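PDB 3P1W: RabGDI protein from Plasmodium falciparum 3D7, which probably acts as a Rab GDP-dissociation inhibitor, holding Rab GTPases in their GDP-bound form during membrane traffic. Local coordinates for residues 361-366 against 400-405; 165-170 against 193-198; 280-285 against 291-296. All blocks are in the same frame, centred on the assembly; numbering follows the deposited sequence.

Interaction 1 of 3, residues 361-366 against 400-405; sequences IYINLV and ELLGTI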
loop_
_atom_site.group_PDB
_atom_site.type_symbol
_atom_site.label_atom_id
_atom_site.label_comp_id
_atom_site.label_asym_id
_atom_site.label_seq_id
_atom_site.Cartn_x
_atom_site.Cartn_y
_atom_site.Cartn_z
ATOM N N ILE A 361 -1.336 12.014 5.164
ATOM C CA ILE A 361 -2.679 11.493 4.873
ATOM C C ILE A 361 -2.751 11.198 3.383
ATOM O O ILE A 361 -2.084 11.874 2.570
ATOM C CB ILE A 361 -3.767 12.451 5.370
ATOM C CG1 ILE A 361 -3.682 12.543 6.913
ATOM C CG2 ILE A 361 -5.157 12.025 4.917
ATOM C CD1 ILE A 361 -4.730 13.470 7.585
ATOM N N TYR A 362 -3.531 10.183 3.027
ATOM C CA TYR A 362 -3.600 9.679 1.667
ATOM C C TYR A 362 -5.042 9.518 1.209
ATOM O O TYR A 362 -5.911 9.214 2.000
ATOM C CB TYR A 362 -2.878 8.335 1.576
ATOM C CG TYR A 362 -1.492 8.302 2.205
ATOM C CD1 TYR A 362 -0.350 8.491 1.424
ATOM C CD2 TYR A 362 -1.317 8.103 3.582
ATOM C CE1 TYR A 362 0.920 8.460 1.974
ATOM C CE2 TYR A 362 -0.046 8.081 4.154
ATOM C CZ TYR A 362 1.066 8.255 3.352
ATOM O OH TYR A 362 2.320 8.249 3.892
ATOM N N ILE A 363 -5.287 9.720 -0.085
ATOM C CA ILE A 363 -6.606 9.493 -0.670
ATOM C C ILE A 363 -6.438 8.733 -1.981
ATOM O O ILE A 363 -5.705 9.189 -2.869
ATOM C CB ILE A 363 -7.377 10.785 -0.955
ATOM C CG1 ILE A 363 -7.356 11.723 0.244
ATOM C CG2 ILE A 363 -8.778 10.459 -1.468
ATOM C CD1 ILE A 363 -8.069 13.100 0.045
ATOM N N ASN A 364 -7.079 7.567 -2.088
ATOM C CA ASN A 364 -7.174 6.852 -3.366
ATOM C C ASN A 364 -8.568 6.968 -3.932
ATOM O O ASN A 364 -9.527 7.013 -3.187
ATOM C CB ASN A 364 -6.792 5.404 -3.199
ATOM C CG ASN A 364 -5.300 5.225 -3.177
ATOM O OD1 ASN A 364 -4.548 6.155 -3.530
ATOM N ND2 ASN A 364 -4.846 4.054 -2.764
ATOM N N LEU A 365 -8.667 7.037 -5.254
ATOM C CA LEU A 365 -9.943 7.166 -5.920
ATOM C C LEU A 365 -9.979 6.080 -6.995
ATOM O O LEU A 365 -9.027 5.971 -7.786
ATOM C CB LEU A 365 -10.074 8.573 -6.540
ATOM C CG LEU A 365 -11.289 8.995 -7.349
ATOM C CD1 LEU A 365 -11.363 8.332 -8.721
ATOM C CD2 LEU A 365 -12.613 8.808 -6.584
ATOM N N VAL A 366 -11.068 5.295 -6.991
ATOM C CA VAL A 366 -11.340 4.294 -7.998
ATOM C C VAL A 366 -12.812 4.282 -8.375
ATOM O O VAL A 366 -13.656 4.851 -7.682
ATOM C CB VAL A 366 -10.874 2.912 -7.529
ATOM C CG1 VAL A 366 -9.326 2.827 -7.550
ATOM C CG2 VAL A 366 -11.423 2.637 -6.138
ATOM N N GLU A 400 -13.051 17.276 2.877
ATOM C CA GLU A 400 -13.524 18.485 2.172
ATOM C C GLU A 400 -13.034 18.592 0.739
ATOM O O GLU A 400 -13.598 19.363 -0.040
ATOM C CB GLU A 400 -13.142 19.767 2.932
ATOM C CG GLU A 400 -13.841 19.907 4.241
ATOM C CD GLU A 400 -13.393 21.159 5.029
ATOM O OE1 GLU A 400 -12.583 21.970 4.519
ATOM O OE2 GLU A 400 -13.836 21.289 6.183
ATOM N N LEU A 401 -11.981 17.847 0.389
ATOM C CA LEU A 401 -11.486 17.832 -0.970
ATOM C C LEU A 401 -12.387 17.089 -1.951
ATOM O O LEU A 401 -12.234 17.262 -3.154
ATOM C CB LEU A 401 -10.087 17.212 -1.034
ATOM C CG LEU A 401 -8.989 17.897 -0.239
ATOM C CD1 LEU A 401 -7.753 16.991 -0.210
ATOM C CD2 LEU A 401 -8.693 19.286 -0.890
ATOM N N LEU A 402 -13.317 16.264 -1.450
ATOM C CA LEU A 402 -13.952 15.225 -2.290
ATOM C C LEU A 402 -15.233 15.630 -3.028
ATOM O O LEU A 402 -15.755 14.853 -3.827
ATOM C CB LEU A 402 -14.276 14.007 -1.423
ATOM C CG LEU A 402 -13.119 13.373 -0.640
ATOM C CD1 LEU A 402 -13.611 12.129 0.140
ATOM C CD2 LEU A 402 -11.927 13.033 -1.586
ATOM N N GLY A 403 -15.732 16.833 -2.756
ATOM C CA GLY A 403 -17.017 17.262 -3.260
ATOM C C GLY A 403 -18.114 16.598 -2.462
ATOM O O GLY A 403 -17.925 16.240 -1.291
ATOM N N THR A 404 -19.266 16.425 -3.095
ATOM C CA THR A 404 -20.417 15.868 -2.412
ATOM C C THR A 404 -20.215 14.391 -2.132
ATOM O O THR A 404 -19.983 13.602 -3.050
ATOM C CB THR A 404 -21.680 16.055 -3.250
ATOM O OG1 THR A 404 -21.898 17.460 -3.412
ATOM C CG2 THR A 404 -22.877 15.430 -2.539
ATOM N N ILE A 405 -20.277 14.025 -0.858
ATOM C CA ILE A 405 -20.122 12.639 -0.455
ATOM C C ILE A 405 -21.488 12.029 -0.201
ATOM O O ILE A 405 -22.249 12.528 0.628
ATOM C CB ILE A 405 -19.248 12.503 0.829
ATOM C CG1 ILE A 405 -17.844 13.073 0.572
ATOM C CG2 ILE A 405 -19.217 11.032 1.320
ATOM C CD1 ILE A 405 -17.043 13.421 1.855
#
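Asn-364 ND2 is gripped by two backbone carbonyls, Pro-93 O and Ser-437 O, on one face of strand 361-367, while on the other face the neighbouring Ile-363 meets Leu-401 and Leu-402. That second meeting is wholly apolar, with no hydrogen bond across it, and rests on methyl groups alone. Ile-363 CD1 reaches Leu-401 CD1 at 3.9 Å. Its other branch, CG2, approaches Leu-402 CD2 at 4.1 Å, and that same leucine methyl is 4.2 Å from Ile-363 CD1, so one methyl of Leu-402 serves both arms of the isoleucine. With CG1 anti to the carbonyl carbon (chi1 -48°), Ile-363 carries its long arm to Leu-401 and its short one to Leu-402. The backbones stay well apart, 9.5 Å between the CA atoms of Ile-363 and Leu-402. Leu-402 also lies against Ala-380, Cys-331 and Leu-333 of adjoining strands. Gly-403, with positive phi (76°), breaks from helical geometry directly after the two leucines. The turn between helix 396-400 and strand 405-418 thus packs its leucines on the mixed sheet of strands 346-350, 361-367, 378-385 and 320-333, in what is probably the multi-sheet domain I of the Rab GDI fold.

Interaction 2 of 3, residues 165-170 against 193-198; sequences KNFYQY and LEIYKH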
loop_
_atom_site.group_PDB
_atom_site.type_symbol
_atom_site.label_atom_id
_atom_site.label_comp_id
_atom_site.label_asym_id
_atom_site.label_seq_id
_atom_site.Cartn_x
_atom_site.Cartn_y
_atom_site.Cartn_z
ATOM N N LYS A 165 13.484 21.371 -13.202
ATOM C CA LYS A 165 13.772 20.770 -14.514
ATOM C C LYS A 165 15.205 20.254 -14.530
ATOM O O LYS A 165 15.452 19.135 -14.963
ATOM C CB LYS A 165 13.541 21.750 -15.676
ATOM C CG LYS A 165 13.985 21.200 -17.071
ATOM C CD LYS A 165 14.127 22.277 -18.192
ATOM C CE LYS A 165 15.134 23.407 -17.873
ATOM N NZ LYS A 165 16.369 23.475 -18.752
ATOM N N ASN A 166 16.136 21.066 -14.039
ATOM C CA ASN A 166 17.554 20.699 -14.007
ATOM C C ASN A 166 17.770 19.484 -13.108
ATOM O O ASN A 166 18.543 18.575 -13.433
ATOM C CB ASN A 166 18.422 21.877 -13.530
ATOM C CG ASN A 166 18.473 23.032 -14.539
ATOM O OD1 ASN A 166 18.444 22.826 -15.759
ATOM N ND2 ASN A 166 18.566 24.262 -14.023
ATOM N N PHE A 167 17.058 19.453 -11.986
ATOM C CA PHE A 167 17.145 18.323 -11.073
ATOM C C PHE A 167 16.665 17.041 -11.747
ATOM O O PHE A 167 17.340 16.025 -11.705
ATOM C CB PHE A 167 16.346 18.604 -9.803
ATOM C CG PHE A 167 16.345 17.469 -8.835
ATOM C CD1 PHE A 167 17.519 17.084 -8.214
ATOM C CD2 PHE A 167 15.177 16.789 -8.541
ATOM C CE1 PHE A 167 17.534 16.027 -7.309
ATOM C CE2 PHE A 167 15.188 15.733 -7.631
ATOM C CZ PHE A 167 16.381 15.358 -7.024
ATOM N N TYR A 168 15.496 17.084 -12.374
ATOM C CA TYR A 168 14.986 15.905 -13.065
ATOM C C TYR A 168 15.896 15.454 -14.211
ATOM O O TYR A 168 16.080 14.261 -14.422
ATOM C CB TYR A 168 13.563 16.130 -13.565
ATOM C CG TYR A 168 12.477 15.913 -12.512
ATOM C CD1 TYR A 168 12.761 15.393 -11.244
ATOM C CD2 TYR A 168 11.159 16.162 -12.815
ATOM C CE1 TYR A 168 11.739 15.174 -10.307
ATOM C CE2 TYR A 168 10.150 15.955 -11.901
ATOM C CZ TYR A 168 10.428 15.460 -10.651
ATOM O OH TYR A 168 9.376 15.255 -9.755
ATOM N N GLN A 169 16.454 16.401 -14.953
ATOM C CA GLN A 169 17.427 16.061 -15.993
ATOM C C GLN A 169 18.614 15.305 -15.395
ATOM O O GLN A 169 18.986 14.243 -15.891
ATOM C CB GLN A 169 17.879 17.309 -16.756
ATOM C CG GLN A 169 16.824 17.838 -17.707
ATOM C CD GLN A 169 17.266 19.100 -18.423
ATOM O OE1 GLN A 169 18.418 19.510 -18.318
ATOM N NE2 GLN A 169 16.351 19.720 -19.153
ATOM N N TYR A 170 19.170 15.837 -14.311
ATOM C CA TYR A 170 20.265 15.175 -13.590
ATOM C C TYR A 170 19.919 13.749 -13.173
ATOM O O TYR A 170 20.676 12.819 -13.460
ATOM C CB TYR A 170 20.656 15.988 -12.352
ATOM C CG TYR A 170 21.775 15.382 -11.512
ATOM C CD1 TYR A 170 23.100 15.390 -11.960
ATOM C CD2 TYR A 170 21.517 14.856 -10.254
ATOM C CE1 TYR A 170 24.133 14.850 -11.174
ATOM C CE2 TYR A 170 22.531 14.317 -9.467
ATOM C CZ TYR A 170 23.841 14.323 -9.931
ATOM O OH TYR A 170 24.827 13.783 -9.130
ATOM N N LEU A 193 20.022 15.940 1.264
ATOM C CA LEU A 193 19.808 17.362 1.516
ATOM C C LEU A 193 20.891 18.182 0.812
ATOM O O LEU A 193 20.606 19.209 0.214
ATOM C CB LEU A 193 19.810 17.664 3.021
ATOM C CG LEU A 193 19.745 19.150 3.410
ATOM C CD1 LEU A 193 18.466 19.792 2.910
ATOM C CD2 LEU A 193 19.916 19.360 4.915
ATOM N N GLU A 194 22.127 17.703 0.865
ATOM C CA GLU A 194 23.223 18.398 0.181
ATOM C C GLU A 194 22.997 18.395 -1.334
ATOM O O GLU A 194 23.302 19.381 -1.995
ATOM C CB GLU A 194 24.583 17.799 0.555
ATOM C CG GLU A 194 24.969 18.067 2.012
ATOM C CD GLU A 194 26.254 17.373 2.424
ATOM O OE1 GLU A 194 27.342 17.952 2.217
ATOM O OE2 GLU A 194 26.186 16.258 2.971
ATOM N N ILE A 195 22.409 17.320 -1.872
ATOM C CA ILE A 195 22.071 17.278 -3.302
ATOM C C ILE A 195 20.969 18.287 -3.644
ATOM O O ILE A 195 21.050 18.972 -4.657
ATOM C CB ILE A 195 21.615 15.881 -3.765
ATOM C CG1 ILE A 195 22.749 14.857 -3.648
ATOM C CG2 ILE A 195 21.103 15.950 -5.213
ATOM C CD1 ILE A 195 23.936 15.128 -4.576
ATOM N N TYR A 196 19.934 18.374 -2.804
ATOM C CA TYR A 196 18.887 19.377 -3.003
ATOM C C TYR A 196 19.482 20.791 -3.026
ATOM O O TYR A 196 19.203 21.575 -3.928
ATOM C CB TYR A 196 17.831 19.299 -1.899
ATOM C CG TYR A 196 16.837 18.149 -1.979
ATOM C CD1 TYR A 196 16.314 17.708 -3.197
ATOM C CD2 TYR A 196 16.377 17.537 -0.813
ATOM C CE1 TYR A 196 15.353 16.675 -3.256
ATOM C CE2 TYR A 196 15.430 16.502 -0.855
ATOM C CZ TYR A 196 14.930 16.063 -2.076
ATOM O OH TYR A 196 13.986 15.041 -2.098
ATOM N N LYS A 197 20.274 21.104 -2.004
ATOM C CA LYS A 197 20.956 22.404 -1.893
ATOM C C LYS A 197 21.853 22.708 -3.087
ATOM O O LYS A 197 21.996 23.871 -3.461
ATOM C CB LYS A 197 21.787 22.481 -0.598
ATOM C CG LYS A 197 20.936 22.613 0.668
ATOM C CD LYS A 197 21.783 22.505 1.947
ATOM N N HIS A 198 22.448 21.678 -3.686
ATOM C CA HIS A 198 23.249 21.875 -4.892
ATOM C C HIS A 198 22.376 22.413 -6.025
ATOM O O HIS A 198 22.803 23.290 -6.765
ATOM C CB HIS A 198 23.962 20.596 -5.344
ATOM C CG HIS A 198 24.701 20.754 -6.638
ATOM N ND1 HIS A 198 25.948 21.342 -6.715
ATOM C CD2 HIS A 198 24.357 20.434 -7.908
ATOM C CE1 HIS A 198 26.344 21.364 -7.975
ATOM N NE2 HIS A 198 25.397 20.827 -8.722
#
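Phe-167 points its ring from helix 158-173 at Ile-195 and Tyr-196 of helix 192-198, and these three buried side chains make the close part of the contact. Ile-195 CG2 lies near the plane of the phenylalanine ring, at its edge, 4.1 Å from Phe-167 CE1. Next to it, Phe-167 CZ comes within 4.1 Å of Tyr-196 CE1; the two rings meet obliquely, their planes at 52° and their centroids 6.0 Å apart. Having CG anti to the backbone N (chi1 178°) directs the Phe-167 ring at helix 192-198; the CA atoms of Phe-167 and Tyr-196 are 8.3 Å apart. The CB of Tyr-196 sets out away from helix 158-173, yet its ring swings back to Phe-167, and its hydroxyl is hydrogen-bonded to Tyr-221 OH. Phe-199 adds an edge-to-face partner for Phe-167, and Ile-233 of helix 226-243 also touches that ring. Between the two segments the contact thins toward Tyr-170, whose side chain is 4.8 Å from residues 193-198 at its nearest; this ring packs instead on Phe-199 and Trp-174, its hydroxyl bonded to Trp-182 O. On the far side of helix 192-198, Glu-194 and Lys-197 face solvent. Aromatic and aliphatic side chains packed between two helices fit the helical domain II of the Rab GDI fold.

Interaction 3 of 3, residues 280-285 against 291-296; sequences VDFVFD and CGIKSS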
loop_
_atom_site.group_PDB
_atom_site.type_symbol
_atom_site.label_atom_id
_atom_site.label_comp_id
_atom_site.label_asym_id
_atom_site.label_seq_id
_atom_site.Cartn_x
_atom_site.Cartn_y
_atom_site.Cartn_z
ATOM N N VAL A 280 -7.902 -23.124 17.063
ATOM C CA VAL A 280 -8.118 -22.839 18.481
ATOM C C VAL A 280 -6.854 -23.003 19.336
ATOM O O VAL A 280 -6.907 -22.717 20.547
ATOM C CB VAL A 280 -9.289 -23.675 19.077
ATOM C CG1 VAL A 280 -10.559 -23.480 18.224
ATOM C CG2 VAL A 280 -8.926 -25.167 19.226
ATOM N N ASP A 281 -5.738 -23.437 18.727
ATOM C CA ASP A 281 -4.465 -23.589 19.444
ATOM C C ASP A 281 -3.220 -23.779 18.560
ATOM O O ASP A 281 -3.286 -24.340 17.446
ATOM C CB ASP A 281 -4.551 -24.754 20.422
ATOM C CG ASP A 281 -5.354 -24.418 21.667
ATOM O OD1 ASP A 281 -5.132 -23.315 22.245
ATOM O OD2 ASP A 281 -6.207 -25.254 22.050
ATOM N N PHE A 282 -2.094 -23.288 19.078
ATOM C CA PHE A 282 -0.783 -23.675 18.613
ATOM C C PHE A 282 -0.291 -24.829 19.471
ATOM O O PHE A 282 -0.578 -24.877 20.667
ATOM C CB PHE A 282 0.197 -22.518 18.749
ATOM C CG PHE A 282 -0.085 -21.369 17.821
ATOM C CD1 PHE A 282 0.470 -21.336 16.552
ATOM C CD2 PHE A 282 -0.903 -20.335 18.209
ATOM C CE1 PHE A 282 0.222 -20.271 15.684
ATOM C CE2 PHE A 282 -1.151 -19.265 17.349
ATOM C CZ PHE A 282 -0.595 -19.245 16.085
ATOM N N VAL A 283 0.440 -25.751 18.857
ATOM C CA VAL A 283 1.155 -26.792 19.578
ATOM C C VAL A 283 2.629 -26.393 19.609
ATOM O O VAL A 283 3.199 -26.015 18.576
ATOM C CB VAL A 283 0.971 -28.165 18.897
ATOM C CG1 VAL A 283 1.584 -29.290 19.753
ATOM C CG2 VAL A 283 -0.517 -28.425 18.615
ATOM N N PHE A 284 3.219 -26.432 20.802
ATOM C CA PHE A 284 4.628 -26.100 21.021
ATOM C C PHE A 284 5.443 -27.301 21.477
ATOM O O PHE A 284 4.965 -28.103 22.271
ATOM C CB PHE A 284 4.728 -25.024 22.086
ATOM C CG PHE A 284 4.197 -23.716 21.644
ATOM C CD1 PHE A 284 4.906 -22.963 20.722
ATOM C CD2 PHE A 284 2.977 -23.242 22.109
ATOM C CE1 PHE A 284 4.427 -21.753 20.275
ATOM C CE2 PHE A 284 2.488 -22.010 21.654
ATOM C CZ PHE A 284 3.218 -21.275 20.745
ATOM N N ASP A 285 6.675 -27.414 20.986
ATOM C CA ASP A 285 7.568 -28.484 21.428
ATOM C C ASP A 285 8.224 -28.132 22.769
ATOM O O ASP A 285 7.958 -27.075 23.341
ATOM C CB ASP A 285 8.624 -28.802 20.355
ATOM C CG ASP A 285 9.633 -27.684 20.158
ATOM O OD1 ASP A 285 9.723 -26.768 21.003
ATOM O OD2 ASP A 285 10.355 -27.735 19.145
ATOM N N CYS A 291 5.251 -26.424 16.581
ATOM C CA CYS A 291 5.349 -27.710 15.889
ATOM C C CYS A 291 4.014 -28.127 15.277
ATOM O O CYS A 291 3.974 -29.063 14.492
ATOM C CB CYS A 291 5.902 -28.792 16.823
ATOM S SG CYS A 291 4.846 -29.207 18.196
ATOM N N GLY A 292 2.921 -27.427 15.587
ATOM C CA GLY A 292 1.642 -27.732 14.938
ATOM C C GLY A 292 0.514 -26.766 15.248
ATOM O O GLY A 292 0.719 -25.779 15.962
ATOM N N ILE A 293 -0.670 -27.053 14.701
ATOM C CA ILE A 293 -1.902 -26.273 14.984
ATOM C C ILE A 293 -3.124 -27.193 15.098
ATOM O O ILE A 293 -3.169 -28.265 14.473
ATOM C CB ILE A 293 -2.182 -25.203 13.908
ATOM C CG1 ILE A 293 -2.318 -25.838 12.527
ATOM C CG2 ILE A 293 -1.077 -24.101 13.886
ATOM C CD1 ILE A 293 -3.547 -25.403 11.802
ATOM N N LYS A 294 -4.100 -26.784 15.905
ATOM C CA LYS A 294 -5.320 -27.563 16.135
ATOM C C LYS A 294 -6.531 -26.694 15.871
ATOM O O LYS A 294 -6.472 -25.478 16.075
ATOM C CB LYS A 294 -5.416 -28.046 17.583
ATOM C CG LYS A 294 -4.366 -29.031 18.030
ATOM C CD LYS A 294 -4.521 -29.373 19.520
ATOM C CE LYS A 294 -5.861 -30.072 19.822
ATOM N NZ LYS A 294 -5.832 -30.845 21.107
ATOM N N SER A 295 -7.643 -27.322 15.485
ATOM C CA SER A 295 -8.883 -26.585 15.209
ATOM C C SER A 295 -9.979 -26.936 16.224
ATOM O O SER A 295 -9.793 -27.799 17.065
ATOM C CB SER A 295 -9.373 -26.879 13.790
ATOM O OG SER A 295 -10.032 -28.131 13.721
ATOM N N SER A 296 -11.118 -26.244 16.140
ATOM C CA SER A 296 -12.283 -26.536 16.994
ATOM C C SER A 296 -13.022 -27.790 16.533
ATOM O O SER A 296 -13.831 -28.347 17.274
ATOM C CB SER A 296 -13.251 -25.337 17.013
ATOM O OG SER A 296 -13.402 -24.773 15.717
#
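Val-280 to Phe-284 and Cys-291 to Ser-295 run antiparallel at 160°, their short axes approaching to 4.5 Å, with a classic beta bulge near each end of the pairing. In one bulge, Val-280 and Asp-281 both face Lys-294: Val-280 N gives a bond of 2.9 Å to Lys-294 O, and Asp-281 N adds a weak one to that same oxygen. In the other, Cys-291 and Gly-292 both face Val-283, whose O takes a bond from Cys-291 N at 2.9 Å and a weak one from Gly-292 N. Between them Lys-294 N bonds to Asp-281 O, and Val-283 N bonds almost straight (176° at the hydrogen) to Gly-292 O, though from above the carbonyl plane. The two strands form a beta hairpin, continued by strand 300-303 into a three-stranded antiparallel meander like that of FAD-type Rossmann proteins, to which the GDI fold is related. On one face Phe-282 CD1 meets Ile-293 CG2 at 4.1 Å; Phe-282 also touches Leu-26, and Ile-293 touches Ile-24, of strand 20-26. The opposite face carries Val-283, Asp-281 and Lys-294. Here the valine divides its branches: CG1, anti to the backbone N (chi1 -173°), touches Cys-291 SG at 3.6 Å, while CG2 lies 3.9 Å from Lys-294 CG. Lys-294 bends at its third torsion, and its NZ remains 5.7 Å from Asp-281 OD2, a separation at which the opposite charges probably attract only weakly. At the strand end, Val-280 CG1 presses on Ser-296 CB at 3.5 Å, tighter than ordinary carbon contact, and Val-280 CG2 rests against the carbonyl of Ser-295.

From the N terminus, interaction 2 comes first, joining helices 158-173 and 192-198 by closing a loop of 22 residues within the helical domain. Interaction 3 follows and closes the shortest loop, five residues long, at the hairpin of the Rossmann-like sheet. Interaction 1 closes last, across 33 residues that include strand 378-385 and two short helices, against the mixed sheet that contains strands 361-367 and 378-385. The three are in series; none nests in or crosses another, and none touches another. Interaction 3 lies on the opposite side of the chain's centre from interactions 1 and 2, with its centre about 44 Å from that of interaction 1 and 56 Å from that of interaction 2.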